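Local coordinates for protein putative fructose-aminoacid-6-phosphate deglycase (Bacillus subtilis, PDB 3EUA) that converts a range of fructosamine 6-phosphates into glucose 6-phosphate and a free amino acid, at residues A[22-27]-A[73-78]; A[101-106]-A[119-124]. One frame throughout, in Å; residues are numbered along the deposited sequence.

Contact 1: A[22-27]-A[73-78]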
loop_
_atom_site.group_PDB
_atom_site.type_symbol
_atom_site.label_atom_id
_atom_site.label_comp_id
_atom_site.label_asym_id
_atom_site.label_seq_id
_atom_site.Cartn_x
_atom_site.Cartn_y
_atom_site.Cartn_z
ATOM N N GLY A 22 -16.832 20.686 17.904
ATOM C CA GLY A 22 -16.990 20.222 19.282
ATOM C C GLY A 22 -16.972 18.714 19.468
ATOM O O GLY A 22 -16.982 18.237 20.598
ATOM N N LYS A 23 -16.968 17.957 18.378
ATOM C CA LYS A 23 -16.964 16.511 18.483
ATOM C C LYS A 23 -15.560 16.024 18.762
ATOM O O LYS A 23 -14.571 16.691 18.457
ATOM C CB LYS A 23 -17.506 15.840 17.217
ATOM C CG LYS A 23 -19.005 15.966 17.006
ATOM C CD LYS A 23 -19.389 15.244 15.730
ATOM C CE LYS A 23 -20.885 15.267 15.441
ATOM N NZ LYS A 23 -21.146 15.003 13.974
ATOM N N THR A 24 -15.477 14.859 19.373
ATOM C CA THR A 24 -14.174 14.311 19.687
ATOM C C THR A 24 -13.929 13.185 18.724
ATOM O O THR A 24 -14.575 12.159 18.786
ATOM C CB THR A 24 -14.110 13.797 21.102
ATOM O OG1 THR A 24 -14.900 12.606 21.194
ATOM C CG2 THR A 24 -14.617 14.886 22.091
ATOM N N ILE A 25 -12.968 13.388 17.849
ATOM C CA ILE A 25 -12.585 12.416 16.834
ATOM C C ILE A 25 -11.100 12.181 17.003
ATOM O O ILE A 25 -10.326 13.138 17.006
ATOM C CB ILE A 25 -12.777 12.935 15.387
ATOM C CG1 ILE A 25 -14.237 13.291 15.068
ATOM C CG2 ILE A 25 -12.301 11.901 14.415
ATOM C CD1 ILE A 25 -15.248 12.149 15.295
ATOM N N ASP A 26 -10.678 10.928 17.134
ATOM C CA ASP A 26 -9.258 10.645 17.269
ATOM C C ASP A 26 -8.704 9.776 16.141
ATOM O O ASP A 26 -7.511 9.463 16.146
ATOM C CB ASP A 26 -8.944 10.007 18.633
ATOM C CG ASP A 26 -9.557 8.616 18.837
ATOM O OD1 ASP A 26 -10.017 7.954 17.901
ATOM O OD2 ASP A 26 -9.559 8.166 20.004
ATOM N N HIS A 27 -9.552 9.385 15.188
ATOM C CA HIS A 27 -9.130 8.474 14.122
ATOM C C HIS A 27 -9.944 8.735 12.869
ATOM O O HIS A 27 -11.157 8.827 12.945
ATOM C CB HIS A 27 -9.395 7.004 14.575
ATOM C CG HIS A 27 -8.483 5.958 13.980
ATOM N ND1 HIS A 27 -7.820 5.028 14.761
ATOM C CD2 HIS A 27 -8.130 5.687 12.699
ATOM C CE1 HIS A 27 -7.113 4.227 13.982
ATOM N NE2 HIS A 27 -7.278 4.607 12.727
ATOM N N GLY A 73 -14.551 3.111 16.273
ATOM C CA GLY A 73 -15.621 3.291 17.227
ATOM C C GLY A 73 -16.214 4.680 17.250
ATOM O O GLY A 73 -16.159 5.407 16.277
ATOM N N GLU A 74 -16.739 5.060 18.410
ATOM C CA GLU A 74 -17.412 6.350 18.587
ATOM C C GLU A 74 -16.566 7.590 18.367
ATOM O O GLU A 74 -17.116 8.667 18.136
ATOM C CB GLU A 74 -18.047 6.429 19.968
ATOM C CG GLU A 74 -19.231 5.471 20.125
ATOM C CD GLU A 74 -19.784 5.449 21.537
ATOM O OE1 GLU A 74 -18.998 5.753 22.475
ATOM O OE2 GLU A 74 -20.997 5.119 21.716
ATOM N N LYS A 75 -15.251 7.456 18.446
ATOM C CA LYS A 75 -14.366 8.593 18.214
ATOM C C LYS A 75 -13.753 8.519 16.820
ATOM O O LYS A 75 -12.775 9.200 16.547
ATOM C CB LYS A 75 -13.277 8.650 19.266
ATOM C CG LYS A 75 -13.831 8.861 20.677
ATOM C CD LYS A 75 -12.735 8.676 21.690
ATOM C CE LYS A 75 -13.231 8.969 23.071
ATOM N NZ LYS A 75 -12.073 8.815 24.001
ATOM N N SER A 76 -14.340 7.708 15.929
ATOM C CA SER A 76 -13.848 7.552 14.553
ATOM C C SER A 76 -14.688 8.317 13.549
ATOM O O SER A 76 -15.882 8.412 13.703
ATOM C CB SER A 76 -13.877 6.065 14.122
ATOM O OG SER A 76 -13.044 5.216 14.913
ATOM N N LEU A 77 -14.021 8.818 12.508
ATOM C CA LEU A 77 -14.629 9.436 11.362
ATOM C C LEU A 77 -14.269 8.504 10.209
ATOM O O LEU A 77 -13.067 8.169 10.048
ATOM C CB LEU A 77 -13.991 10.776 11.068
ATOM C CG LEU A 77 -14.399 11.500 9.794
ATOM C CD1 LEU A 77 -15.895 11.709 9.776
ATOM C CD2 LEU A 77 -13.624 12.838 9.661
ATOM N N VAL A 78 -15.257 8.058 9.434
ATOM C CA VAL A 78 -14.990 7.181 8.293
ATOM C C VAL A 78 -15.463 7.920 7.040
ATOM O O VAL A 78 -16.599 8.341 6.958
ATOM C CB VAL A 78 -15.630 5.802 8.475
ATOM C CG1 VAL A 78 -15.347 4.896 7.283
ATOM C CG2 VAL A 78 -15.102 5.133 9.763
#
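The carbonyl oxygen of Lys75 takes two hydrogens from adjacent residues: the backbone N-H of Asp26 at 2.8 Å (N to O), with the donor in the plane of the carbonyl, and, as a CA-H...O contact, the CA-H of Ile25, whose CA is 3.2 Å away. Next along, Leu77 N donates to His27 O over 2.9 Å, a nearly straight bond with an angle of 167° at the hydrogen. These bonds zip the loop before strand 27-32, and the first residue of that strand, onto the start of strand 76-82, with His27 and Ser76 forming a parallel bridge. Asp26 CG sits between its own backbone N and carbonyl carbon (chi1 66°), and the Asp26 and Lys75 side chains cross obliquely: OD1 lies 3.6 Å from Lys75 CB, and OD2 lies 3.6 Å from Lys75 CD. Lys75 NZ stays 4.8 Å from Asp26 OD2, too far for a salt bridge. Asp26 OD1 also faces Lys75 O at 3.3 Å, two acceptors with no bond between them. Apolar contact comes from Ile25, whose CG2 meets Leu77 CB at 3.9 Å; Leu152 and Thr148 of helix 137-153 cover this side. Within 73-78, a type I turn runs from Gly73 to Ser76, and Ser76 OG accepts the N-H of Gly73, tying the turn back onto the strand. The His27 ring turns off toward Asp57, which binds its NE2, and stacks with Phe29. Backbone bonds therefore carry the join: the opposite charges may attract weakly, but the facing acceptors probably offset part of that.

Contact 2: A[101-106]-A[119-124]; sequences GALTIA and AQYVAQ
Strands 103-106 and 121-124 run parallel, their directions 22° apart, and are laced by Tyr121 N to Thr104 O, Ala106 N to Tyr121 O and Ala123 N to Ala106 O. Ahead of this ladder, Thr104 adds a side-chain bond: its OG1, set between the backbone N and the carbonyl carbon (chi1 54°), accepts the N-H of Gln120 at 2.9 Å (N to OG1). The same hydroxyl donates to a water 2.8 Å from OG1, and that water donates in turn to Gln120 OE1, at 2.7 Å, and to Ala102 O. The hydroxyl thus joins the two segments both directly and through the water, which probably helps to hold the amide at the end of the extended Gln120 side chain. A valine in place of this threonine would remove OG1 and would probably leave the Gln120 N-H without its acceptor and the water without the hydroxyl that donates to it. On the opposite face of the sheet, Leu103 CD1 reaches the edge of the Tyr121 ring, 3.5 Å from CE1, and Thr104 O also lies at that edge, in its plane. The Ile105 and Tyr121 side chains cross at about a right angle, with Ile105 CG1 4.0 Å from Tyr121 CB. Phe16 of helix 11-20 meets the Tyr121 ring edge-to-face, and Asp19 binds its hydroxyl. Back on the Thr104 side, Ala106 CB and Ala119 CB stand only 3.3 Å apart, a tight fit where the chain leaves helix 114-118. Strand 103-108, helix 114-118 and strand 121-124 form a beta-alpha-beta unit, which adds the outermost strand to the parallel sheet of this SIS domain.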
loop_
_atom_site.group_PDB
_atom_site.type_symbol
_atom_site.label_atom_id
_atom_site.label_comp_id
_atom_site.label_asym_id
_atom_site.label_seq_id
_atom_site.Cartn_x
_atom_site.Cartn_y
_atom_site.Cartn_z
ATOM N N GLY A 101 -20.737 2.995 15.876
ATOM C CA GLY A 101 -20.810 4.337 16.462
ATOM C C GLY A 101 -19.948 5.383 15.763
ATOM O O GLY A 101 -19.866 6.523 16.196
ATOM N N ALA A 102 -19.318 5.022 14.656
ATOM C CA ALA A 102 -18.486 5.979 13.942
ATOM C C ALA A 102 -19.327 7.015 13.187
ATOM O O ALA A 102 -20.487 6.765 12.826
ATOM C CB ALA A 102 -17.547 5.264 12.969
ATOM N N LEU A 103 -18.725 8.192 13.005
ATOM C CA LEU A 103 -19.304 9.264 12.223
ATOM C C LEU A 103 -18.943 8.906 10.782
ATOM O O LEU A 103 -17.774 8.656 10.480
ATOM C CB LEU A 103 -18.686 10.606 12.609
ATOM C CG LEU A 103 -19.083 11.856 11.820
ATOM C CD1 LEU A 103 -20.575 12.122 11.920
ATOM C CD2 LEU A 103 -18.258 13.038 12.342
ATOM N N THR A 104 -19.939 8.852 9.902
ATOM C CA THR A 104 -19.715 8.472 8.516
ATOM C C THR A 104 -20.139 9.524 7.522
ATOM O O THR A 104 -21.215 10.108 7.636
ATOM C CB THR A 104 -20.485 7.155 8.154
ATOM O OG1 THR A 104 -21.869 7.285 8.465
ATOM C CG2 THR A 104 -19.913 5.979 8.905
ATOM N N ILE A 105 -19.275 9.746 6.536
ATOM C CA ILE A 105 -19.569 10.664 5.466
ATOM C C ILE A 105 -19.208 9.949 4.166
ATOM O O ILE A 105 -18.104 9.449 4.028
ATOM C CB ILE A 105 -18.814 11.989 5.606
ATOM C CG1 ILE A 105 -19.181 12.889 4.421
ATOM C CG2 ILE A 105 -17.295 11.714 5.697
ATOM C CD1 ILE A 105 -18.896 14.384 4.590
ATOM N N ALA A 106 -20.160 9.890 3.237
ATOM C CA ALA A 106 -19.964 9.246 1.975
ATOM C C ALA A 106 -20.008 10.248 0.844
ATOM O O ALA A 106 -20.853 11.152 0.851
ATOM C CB ALA A 106 -21.074 8.177 1.773
ATOM N N ALA A 119 -24.817 5.981 4.841
ATOM C CA ALA A 119 -23.960 6.993 5.451
ATOM C C ALA A 119 -24.767 8.050 6.169
ATOM O O ALA A 119 -25.845 8.413 5.730
ATOM C CB ALA A 119 -23.043 7.647 4.405
ATOM N N GLN A 120 -24.213 8.574 7.265
ATOM C CA GLN A 120 -24.885 9.592 8.049
ATOM C C GLN A 120 -24.903 10.927 7.310
ATOM O O GLN A 120 -25.908 11.643 7.341
ATOM C CB GLN A 120 -24.245 9.695 9.460
ATOM C CG GLN A 120 -24.930 10.698 10.393
ATOM C CD GLN A 120 -24.356 10.749 11.793
ATOM O OE1 GLN A 120 -23.577 9.892 12.207
ATOM N NE2 GLN A 120 -24.773 11.760 12.551
ATOM N N TYR A 121 -23.792 11.264 6.670
ATOM C CA TYR A 121 -23.655 12.479 5.877
ATOM C C TYR A 121 -23.288 12.080 4.449
ATOM O O TYR A 121 -22.560 11.114 4.248
ATOM C CB TYR A 121 -22.568 13.396 6.460
ATOM C CG TYR A 121 -22.937 14.041 7.779
ATOM C CD1 TYR A 121 -22.662 13.403 8.988
ATOM C CD2 TYR A 121 -23.568 15.292 7.815
ATOM C CE1 TYR A 121 -22.985 13.983 10.178
ATOM C CE2 TYR A 121 -23.923 15.867 9.021
ATOM C CZ TYR A 121 -23.612 15.207 10.190
ATOM O OH TYR A 121 -23.939 15.749 11.400
ATOM N N VAL A 122 -23.805 12.821 3.473
ATOM C CA VAL A 122 -23.559 12.564 2.075
ATOM C C VAL A 122 -23.119 13.832 1.382
ATOM O O VAL A 122 -23.741 14.861 1.539
ATOM C CB VAL A 122 -24.823 12.052 1.353
ATOM C CG1 VAL A 122 -24.530 11.858 -0.150
ATOM C CG2 VAL A 122 -25.308 10.743 1.977
ATOM N N ALA A 123 -22.042 13.744 0.608
ATOM C CA ALA A 123 -21.520 14.867 -0.138
ATOM C C ALA A 123 -21.391 14.428 -1.588
ATOM O O ALA A 123 -20.685 13.493 -1.895
ATOM C CB ALA A 123 -20.167 15.263 0.430
ATOM N N GLN A 124 -22.066 15.080 -2.490
ATOM C CA GLN A 124 -21.948 14.653 -3.846
ATOM C C GLN A 124 -20.817 15.405 -4.489
ATOM O O GLN A 124 -20.332 16.414 -3.967
ATOM C CB GLN A 124 -23.186 14.988 -4.622
ATOM C CG GLN A 124 -24.487 14.496 -4.084
ATOM C CD GLN A 124 -25.601 15.154 -4.882
ATOM O OE1 GLN A 124 -25.518 15.250 -6.114
ATOM N NE2 GLN A 124 -26.605 15.648 -4.199
HETATM O O HOH W 1 -22.137 7.845 11.238
#

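Contact 1 and contact 2 lie in series along the chain, their centres about 12 Å apart, and belong to the same five-stranded parallel sheet of the first SIS domain. Strands 76-82 and 103-108 are neighbours in it, so 73-78 and 101-106 touch directly: Val78 N to Leu103 O and Ser76 O to Leu103 N are probable hydrogen bonds. Contact 1 joins the start of the central strand 76-82 to that of 27-32, whereas contact 2 adds the outermost strand 121-124. Lys23 also packs against Leu103, bringing the loop after helix 11-20 to both contacts. The two contacts thus join successive strands of one continuous sheet, from strand 27-32 to the outer edge at 121-124.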